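Local coordinates for uncharacterized protein (Alicyclobacillus acidocaldarius subsp. acidocaldarius, PDB 3RAG), which is of unknown function but has a von Willebrand factor A-type fold that holds a sodium ion, consistent with a metal-dependent binding role, at residues A[37-42]-A[224-229]; A[89-94]-A[133-138]; A[188-193]-A[200-205]. All coordinates share one frame; numbering follows the deposited sequence.

Interaction 1 (A[37-42]-A[224-229]); sequences HGIVVN and LLLSHA
H37 lays the face of its imidazole against L226: CD1 of the leucine sits 3.8 Å from the ring centroid and only 4° off the ring normal, a CH-pi contact over the middle of the ring. The other branch, CD2, rests beside ND1 at 3.9 Å, so both methyls of L226 serve the histidine. The ring reaches them with CG anti to its own carbonyl carbon (chi1 -65°). G38 follows with a positive phi of 88°, closing helix 27-36 in a Schellman motif; a side chain would jam against the carbonyl oxygen of H37, which explains the glycine. I39 then turns its branched side chain to the helix, CG2 meeting L225 CD1 at 3.7 Å, while its CD1 brushes L226 CD2 at a looser 4.5 Å. An alanine in place of L226 would probably strip the methyl from that face of the histidine ring and open a gap beside the end of I39. From V40 to N42 the chain runs as a strand, side chains pointing alternately to one face of the sheet and the other. I39 and L225 both lean on I13 of strand 10-17, so helix 214-232 packs over the sheet next to the end of helix 27-36. The same helix reaches strand 188-194 through L224, whereas V40 touches T94 of helix 79-106 on the opposite face.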
loop_
_atom_site.group_PDB
_atom_site.type_symbol
_atom_site.label_atom_id
_atom_site.label_comp_id
_atom_site.label_asym_id
_atom_site.label_seq_id
_atom_site.Cartn_x
_atom_site.Cartn_y
_atom_site.Cartn_z
ATOM N N HIS A 37 -13.991 1.639 -0.770
ATOM C CA HIS A 37 -13.745 3.005 -0.298
ATOM C C HIS A 37 -12.737 3.738 -1.149
ATOM O O HIS A 37 -12.342 4.857 -0.818
ATOM C CB HIS A 37 -13.249 3.005 1.151
ATOM C CG HIS A 37 -14.253 2.492 2.129
ATOM N ND1 HIS A 37 -15.276 3.273 2.620
ATOM C CD2 HIS A 37 -14.404 1.272 2.694
ATOM C CE1 HIS A 37 -16.012 2.557 3.453
ATOM N NE2 HIS A 37 -15.505 1.340 3.515
ATOM N N GLY A 38 -12.305 3.110 -2.238
ATOM C CA GLY A 38 -11.309 3.712 -3.099
ATOM C C GLY A 38 -9.864 3.420 -2.693
ATOM O O GLY A 38 -8.920 3.846 -3.360
ATOM N N ILE A 39 -9.685 2.653 -1.630
ATOM C CA ILE A 39 -8.331 2.274 -1.204
ATOM C C ILE A 39 -7.784 1.230 -2.162
ATOM O O ILE A 39 -8.509 0.315 -2.551
ATOM C CB ILE A 39 -8.378 1.700 0.224
ATOM C CG1 ILE A 39 -8.875 2.783 1.183
ATOM C CG2 ILE A 39 -6.993 1.168 0.680
ATOM C CD1 ILE A 39 -9.397 2.243 2.519
ATOM N N VAL A 40 -6.510 1.342 -2.529
ATOM C CA VAL A 40 -5.902 0.330 -3.393
ATOM C C VAL A 40 -4.993 -0.513 -2.502
ATOM O O VAL A 40 -4.241 0.047 -1.694
ATOM C CB VAL A 40 -5.068 0.983 -4.525
ATOM C CG1 VAL A 40 -4.081 -0.044 -5.124
ATOM C CG2 VAL A 40 -6.010 1.574 -5.605
ATOM N N VAL A 41 -5.065 -1.845 -2.635
ATOM C CA VAL A 41 -4.243 -2.731 -1.803
ATOM C C VAL A 41 -3.215 -3.404 -2.700
ATOM O O VAL A 41 -3.578 -4.081 -3.673
ATOM C CB VAL A 41 -5.092 -3.820 -1.089
ATOM C CG1 VAL A 41 -4.226 -4.661 -0.129
ATOM C CG2 VAL A 41 -6.249 -3.172 -0.324
ATOM N N ASN A 42 -1.939 -3.186 -2.383
ATOM C CA ASN A 42 -0.813 -3.794 -3.099
ATOM C C ASN A 42 -0.157 -4.843 -2.201
ATOM O O ASN A 42 -0.196 -4.723 -0.965
ATOM C CB ASN A 42 0.239 -2.726 -3.422
ATOM C CG ASN A 42 -0.241 -1.709 -4.453
ATOM O OD1 ASN A 42 0.065 -0.499 -4.370
ATOM N ND2 ASN A 42 -0.980 -2.178 -5.406
ATOM N N LEU A 224 -7.693 2.728 9.701
ATOM C CA LEU A 224 -6.762 3.835 9.922
ATOM C C LEU A 224 -6.894 4.884 8.832
ATOM O O LEU A 224 -6.910 6.090 9.120
ATOM C CB LEU A 224 -5.316 3.319 9.979
ATOM C CG LEU A 224 -4.950 2.560 11.258
ATOM C CD1 LEU A 224 -3.624 1.810 11.069
ATOM C CD2 LEU A 224 -4.883 3.521 12.428
ATOM N N LEU A 225 -6.980 4.434 7.581
ATOM C CA LEU A 225 -7.098 5.357 6.446
ATOM C C LEU A 225 -8.393 6.165 6.523
ATOM O O LEU A 225 -8.409 7.380 6.301
ATOM C CB LEU A 225 -7.005 4.601 5.103
ATOM C CG LEU A 225 -5.609 4.072 4.746
ATOM C CD1 LEU A 225 -5.667 3.005 3.639
ATOM C CD2 LEU A 225 -4.634 5.226 4.355
ATOM N N LEU A 226 -9.480 5.491 6.855
ATOM C CA LEU A 226 -10.774 6.156 6.938
ATOM C C LEU A 226 -10.842 7.133 8.119
ATOM O O LEU A 226 -11.410 8.217 7.994
ATOM C CB LEU A 226 -11.903 5.121 7.007
ATOM C CG LEU A 226 -12.012 4.231 5.756
ATOM C CD1 LEU A 226 -13.084 3.159 5.937
ATOM C CD2 LEU A 226 -12.279 5.037 4.486
ATOM N N SER A 227 -10.261 6.756 9.254
ATOM C CA SER A 227 -10.211 7.656 10.412
ATOM C C SER A 227 -9.357 8.872 10.104
ATOM O O SER A 227 -9.682 9.996 10.510
ATOM C CB SER A 227 -9.634 6.951 11.639
ATOM O OG SER A 227 -10.420 5.829 11.974
ATOM N N HIS A 228 -8.256 8.646 9.392
ATOM C CA HIS A 228 -7.363 9.742 9.041
ATOM C C HIS A 228 -8.064 10.730 8.109
ATOM O O HIS A 228 -7.967 11.953 8.297
ATOM C CB HIS A 228 -6.081 9.216 8.404
ATOM C CG HIS A 228 -5.024 10.260 8.239
ATOM N ND1 HIS A 228 -4.540 10.995 9.301
ATOM C CD2 HIS A 228 -4.370 10.708 7.139
ATOM C CE1 HIS A 228 -3.622 11.840 8.862
ATOM N NE2 HIS A 228 -3.510 11.696 7.555
ATOM N N ALA A 229 -8.778 10.201 7.116
ATOM C CA ALA A 229 -9.530 11.038 6.180
ATOM C C ALA A 229 -10.490 11.972 6.910
ATOM O O ALA A 229 -10.668 13.129 6.513
ATOM C CB ALA A 229 -10.297 10.181 5.192
#

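Interaction 2 (A[89-94]-A[133-138]); sequences QTMQMT and VALHLV
Selenomethionine M91 puts its terminal methyl CE against the isobutyl end of L135, 3.9 Å from CD2 and 4.2 Å from CD1, so that the methyl lies by the fork of the leucine. CG stands anti to the backbone N (chi1 174°), which carries the chain out from helix 79-106, and a bend at the selenium (chi3 15°, close to eclipsed) then curls CE back. The outer side of that bend meets V133, SE lying 4.3 Å from CG2, a looser van der Waals touch. A long, unbranched and flexible side chain suits this place, because it must follow two differently shaped partners at once; the selenium takes the position of the methionine sulfur. The CB of L135 does not aim at the helix, but its two methyls come nearer to it. The contact lies in the hydrophobic interior of a von Willebrand A-type, Rossmann-like fold, where helices pack on both faces of a central, mainly parallel sheet. Here the helix is 79-106, and strand 135-142 begins soon after helix 116-132, with V133 as the first residue to leave the helical conformation. Alternation along the strand sends L135 and L137 to this face, where both touch helix 151-165, and H136 and V138 to the other, under L225. I10 of the adjacent strand 10-17 touches M91, V133 and L135 alike, and the carbonyl oxygen of V133 accepts a hydrogen bond from R168 NH2.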
loop_
_atom_site.group_PDB
_atom_site.type_symbol
_atom_site.label_atom_id
_atom_site.label_comp_id
_atom_site.label_asym_id
_atom_site.label_seq_id
_atom_site.Cartn_x
_atom_site.Cartn_y
_atom_site.Cartn_z
ATOM N N GLN A 89 3.289 3.267 -9.721
ATOM C CA GLN A 89 2.519 2.806 -10.855
ATOM C C GLN A 89 1.018 2.721 -10.552
ATOM O O GLN A 89 0.202 3.094 -11.385
ATOM C CB GLN A 89 3.094 1.489 -11.392
ATOM C CG GLN A 89 2.441 0.965 -12.619
ATOM C CD GLN A 89 3.209 -0.218 -13.196
ATOM O OE1 GLN A 89 4.401 -0.396 -12.911
ATOM N NE2 GLN A 89 2.528 -1.035 -14.000
ATOM N N THR A 90 0.642 2.238 -9.366
ATOM C CA THR A 90 -0.781 2.185 -9.021
ATOM C C THR A 90 -1.363 3.594 -8.755
ATOM O O THR A 90 -2.511 3.857 -9.120
ATOM C CB THR A 90 -1.081 1.217 -7.801
ATOM O OG1 THR A 90 -0.305 1.612 -6.654
ATOM C CG2 THR A 90 -0.751 -0.243 -8.161
HETATM N N MSE A 91 -0.579 4.493 -8.152
HETATM C CA MSE A 91 -1.005 5.901 -7.994
HETATM C C MSE A 91 -1.265 6.506 -9.379
HETATM O O MSE A 91 -2.298 7.141 -9.628
HETATM C CB MSE A 91 0.037 6.730 -7.186
HETATM C CG MSE A 91 -0.237 8.269 -7.066
HETATM SE SE MSE A 91 0.560 9.107 -5.630
HETATM C CE MSE A 91 1.704 7.767 -5.249
ATOM N N GLN A 92 -0.357 6.251 -10.304
ATOM C CA GLN A 92 -0.531 6.759 -11.667
ATOM C C GLN A 92 -1.811 6.230 -12.317
ATOM O O GLN A 92 -2.576 6.996 -12.882
ATOM C CB GLN A 92 0.673 6.436 -12.545
ATOM C CG GLN A 92 0.498 6.978 -13.968
ATOM C CD GLN A 92 1.646 6.637 -14.898
ATOM O OE1 GLN A 92 2.362 5.652 -14.700
ATOM N NE2 GLN A 92 1.823 7.453 -15.928
HETATM N N MSE A 93 -2.053 4.921 -12.234
HETATM C CA MSE A 93 -3.278 4.360 -12.798
HETATM C C MSE A 93 -4.557 4.928 -12.171
HETATM O O MSE A 93 -5.535 5.222 -12.875
HETATM C CB MSE A 93 -3.255 2.814 -12.737
HETATM C CG MSE A 93 -2.295 2.205 -13.771
HETATM SE SE MSE A 93 -2.167 0.385 -13.776
HETATM C CE MSE A 93 -1.327 0.069 -12.242
ATOM N N THR A 94 -4.556 5.080 -10.849
ATOM C CA THR A 94 -5.719 5.615 -10.165
ATOM C C THR A 94 -5.982 7.060 -10.620
ATOM O O THR A 94 -7.122 7.449 -10.891
ATOM C CB THR A 94 -5.522 5.570 -8.636
ATOM O OG1 THR A 94 -5.434 4.190 -8.216
ATOM C CG2 THR A 94 -6.688 6.235 -7.922
ATOM N N VAL A 133 -0.765 15.424 -5.136
ATOM C CA VAL A 133 -1.854 14.980 -4.264
ATOM C C VAL A 133 -1.298 14.485 -2.930
ATOM O O VAL A 133 -0.129 14.106 -2.832
ATOM C CB VAL A 133 -2.753 13.862 -4.907
ATOM C CG1 VAL A 133 -3.359 14.328 -6.251
ATOM C CG2 VAL A 133 -1.990 12.523 -5.077
ATOM N N ALA A 134 -2.138 14.501 -1.905
ATOM C CA ALA A 134 -1.787 13.871 -0.645
ATOM C C ALA A 134 -1.726 12.358 -0.878
ATOM O O ALA A 134 -2.474 11.818 -1.692
ATOM C CB ALA A 134 -2.808 14.236 0.462
ATOM N N LEU A 135 -0.810 11.689 -0.185
ATOM C CA LEU A 135 -0.688 10.245 -0.281
ATOM C C LEU A 135 -0.834 9.701 1.120
ATOM O O LEU A 135 -0.043 10.046 2.010
ATOM C CB LEU A 135 0.682 9.861 -0.846
ATOM C CG LEU A 135 1.047 8.372 -0.774
ATOM C CD1 LEU A 135 -0.036 7.532 -1.441
ATOM C CD2 LEU A 135 2.404 8.140 -1.413
ATOM N N HIS A 136 -1.856 8.878 1.336
ATOM C CA HIS A 136 -2.046 8.260 2.656
ATOM C C HIS A 136 -1.771 6.774 2.478
ATOM O O HIS A 136 -2.403 6.138 1.663
ATOM C CB HIS A 136 -3.475 8.438 3.157
ATOM C CG HIS A 136 -3.853 9.860 3.400
ATOM N ND1 HIS A 136 -5.148 10.242 3.684
ATOM C CD2 HIS A 136 -3.112 10.991 3.407
ATOM C CE1 HIS A 136 -5.186 11.552 3.854
ATOM N NE2 HIS A 136 -3.964 12.030 3.695
ATOM N N LEU A 137 -0.836 6.242 3.251
ATOM C CA LEU A 137 -0.315 4.898 3.015
ATOM C C LEU A 137 -0.210 4.179 4.346
ATOM O O LEU A 137 0.388 4.705 5.299
ATOM C CB LEU A 137 1.099 5.010 2.419
ATOM C CG LEU A 137 1.903 3.711 2.257
ATOM C CD1 LEU A 137 1.229 2.743 1.315
ATOM C CD2 LEU A 137 3.357 3.964 1.805
ATOM N N VAL A 138 -0.780 2.979 4.428
ATOM C CA VAL A 138 -0.526 2.144 5.585
ATOM C C VAL A 138 0.291 0.959 5.117
ATOM O O VAL A 138 -0.116 0.233 4.197
ATOM C CB VAL A 138 -1.825 1.608 6.214
ATOM C CG1 VAL A 138 -1.481 0.710 7.397
ATOM C CG2 VAL A 138 -2.691 2.787 6.678
#

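Interaction 3 (A[188-193]-A[200-205]); sequences RLVQPF and AALEAE
The side chains of R188 and E205 lie roughly perpendicular to one another, and the arginine engages the glutamate residue in two ways. NH2 donates to OE1 over 2.8 Å with an N-H...O angle of 157°, a salt bridge that approaches OE1 nearly along its C-O axis and leaves the carboxylate and guanidinium planes 60° apart. Meanwhile the backbone oxygen of E205 stands over the centre of the guanidinium face, with O 3.1 Å from R188 CZ. That contact is face-on, not a hydrogen bond; as this carbonyl ends helix 199-205, the cation would probably be favoured there. The bend of the glutamate at chi2 (-68°) turns its carboxylate to the NH2 edge of the guanidinium, close to the guanidinium plane, leaving the face to the backbone oxygen, and CB lies 3.6 Å from R188 CD, so the methylene parts pack as well as the charges. V190 passes alongside E205 with its side chain running the other way, V190 CG2 to E205 CB being 4.0 Å. The other methyl, CG1, is 4.1 Å from L202 CD2 and 4.2 Å from A201 CB, where a small alanine lets the helix come close. Strand and helix segments run almost antiparallel, with axes 8.0 Å apart. V190 and Q191 together face V176 in a classic beta bulge. The result is an edge strand, antiparallel to its neighbour 172-179 and followed by a short helix folded back along it, in keeping with the antiparallel edge strand of von Willebrand A-type domains.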
loop_
_atom_site.group_PDB
_atom_site.type_symbol
_atom_site.label_atom_id
_atom_site.label_comp_id
_atom_site.label_asym_id
_atom_site.label_seq_id
_atom_site.Cartn_x
_atom_site.Cartn_y
_atom_site.Cartn_z
ATOM N N ARG A 188 -0.586 -4.887 15.567
ATOM C CA ARG A 188 0.054 -3.925 16.451
ATOM C C ARG A 188 0.247 -2.642 15.664
ATOM O O ARG A 188 0.778 -2.664 14.556
ATOM C CB ARG A 188 1.409 -4.474 16.881
ATOM C CG ARG A 188 2.163 -3.626 17.873
ATOM C CD ARG A 188 3.660 -3.994 17.825
ATOM N NE ARG A 188 3.900 -5.444 17.818
ATOM C CZ ARG A 188 4.649 -6.073 18.726
ATOM N NH1 ARG A 188 4.812 -7.388 18.666
ATOM N NH2 ARG A 188 5.242 -5.382 19.699
ATOM N N LEU A 189 -0.193 -1.514 16.213
ATOM C CA LEU A 189 0.096 -0.249 15.559
ATOM C C LEU A 189 1.547 0.113 15.855
ATOM O O LEU A 189 1.906 0.381 17.003
ATOM C CB LEU A 189 -0.833 0.846 16.071
ATOM C CG LEU A 189 -0.596 2.229 15.440
ATOM C CD1 LEU A 189 -1.003 2.225 13.981
ATOM C CD2 LEU A 189 -1.354 3.305 16.219
ATOM N N VAL A 190 2.386 0.124 14.829
ATOM C CA VAL A 190 3.805 0.436 15.015
ATOM C C VAL A 190 4.034 1.951 15.089
ATOM O O VAL A 190 4.780 2.449 15.958
ATOM C CB VAL A 190 4.673 -0.209 13.895
ATOM C CG1 VAL A 190 6.148 0.139 14.089
ATOM C CG2 VAL A 190 4.490 -1.708 13.922
ATOM N N GLN A 191 3.403 2.684 14.178
ATOM C CA GLN A 191 3.379 4.131 14.307
ATOM C C GLN A 191 2.091 4.661 13.728
ATOM O O GLN A 191 1.559 4.099 12.780
ATOM C CB GLN A 191 4.560 4.758 13.588
ATOM C CG GLN A 191 4.472 4.659 12.042
ATOM C CD GLN A 191 5.516 5.534 11.370
ATOM O OE1 GLN A 191 5.196 6.429 10.562
ATOM N NE2 GLN A 191 6.773 5.298 11.713
ATOM N N PRO A 192 1.581 5.740 14.313
ATOM C CA PRO A 192 0.426 6.426 13.739
ATOM C C PRO A 192 0.878 7.170 12.499
ATOM O O PRO A 192 2.079 7.228 12.241
ATOM C CB PRO A 192 0.011 7.414 14.839
ATOM C CG PRO A 192 1.229 7.596 15.683
ATOM C CD PRO A 192 1.984 6.293 15.618
ATOM N N PHE A 193 -0.059 7.734 11.743
ATOM C CA PHE A 193 0.312 8.516 10.557
ATOM C C PHE A 193 1.312 9.628 10.829
ATOM O O PHE A 193 1.151 10.418 11.767
ATOM C CB PHE A 193 -0.923 9.105 9.885
ATOM C CG PHE A 193 -1.759 8.082 9.179
ATOM C CD1 PHE A 193 -1.349 7.558 7.971
ATOM C CD2 PHE A 193 -2.941 7.621 9.741
ATOM C CE1 PHE A 193 -2.117 6.610 7.309
ATOM C CE2 PHE A 193 -3.711 6.672 9.075
ATOM C CZ PHE A 193 -3.299 6.182 7.860
ATOM N N ALA A 200 13.279 3.531 15.259
ATOM C CA ALA A 200 13.349 2.899 16.569
ATOM C C ALA A 200 12.090 2.097 16.821
ATOM O O ALA A 200 12.142 1.028 17.415
ATOM C CB ALA A 200 13.534 3.942 17.687
ATOM N N ALA A 201 10.949 2.632 16.393
ATOM C CA ALA A 201 9.691 1.922 16.581
ATOM C C ALA A 201 9.646 0.639 15.750
ATOM O O ALA A 201 9.206 -0.400 16.249
ATOM C CB ALA A 201 8.501 2.820 16.253
ATOM N N LEU A 202 10.075 0.704 14.484
ATOM C CA LEU A 202 10.154 -0.516 13.683
ATOM C C LEU A 202 11.003 -1.572 14.395
ATOM O O LEU A 202 10.617 -2.733 14.476
ATOM C CB LEU A 202 10.741 -0.269 12.286
ATOM C CG LEU A 202 9.911 0.453 11.225
ATOM C CD1 LEU A 202 10.725 0.638 9.942
ATOM C CD2 LEU A 202 8.654 -0.338 10.943
ATOM N N GLU A 203 12.168 -1.180 14.895
ATOM C CA GLU A 203 13.038 -2.169 15.541
ATOM C C GLU A 203 12.419 -2.784 16.786
ATOM O O GLU A 203 12.561 -3.986 17.021
ATOM C CB GLU A 203 14.396 -1.557 15.898
ATOM C CG GLU A 203 15.227 -1.235 14.679
ATOM C CD GLU A 203 16.665 -0.934 15.040
ATOM O OE1 GLU A 203 17.130 -1.402 16.105
ATOM O OE2 GLU A 203 17.330 -0.229 14.256
ATOM N N ALA A 204 11.748 -1.959 17.592
ATOM C CA ALA A 204 11.174 -2.428 18.848
ATOM C C ALA A 204 9.952 -3.291 18.622
ATOM O O ALA A 204 9.712 -4.231 19.369
ATOM C CB ALA A 204 10.806 -1.227 19.787
ATOM N N GLU A 205 9.170 -2.972 17.597
ATOM C CA GLU A 205 7.841 -3.573 17.468
ATOM C C GLU A 205 7.753 -4.753 16.507
ATOM O O GLU A 205 6.773 -5.507 16.540
ATOM C CB GLU A 205 6.807 -2.494 17.077
ATOM C CG GLU A 205 6.823 -1.268 18.012
ATOM C CD GLU A 205 6.337 -1.598 19.424
ATOM O OE1 GLU A 205 5.595 -2.589 19.575
ATOM O OE2 GLU A 205 6.706 -0.873 20.379
#

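In the fold
All three contacts reach one six-stranded sheet. Interactions 1 and 2 have centres 11 Å apart on opposite faces and meet through H228 and H136, whose rings pack edge-to-face with H228 CD2 3.5 Å from H136 CE1. Interaction 3 lies farther out, about 19 Å and 22 Å from their centres, but F193 ties it to both: its ring stacks on H228, and its CZ lies 3.6 Å from V138 CG2. The sodium ion is bound by D18, S144 and S146, just beyond strands 10-17 and 135-142, whereas interaction 2 involves the opposite, starting end of 135-142. Such a site is consistent with the metal-ion-dependent adhesion site of this fold.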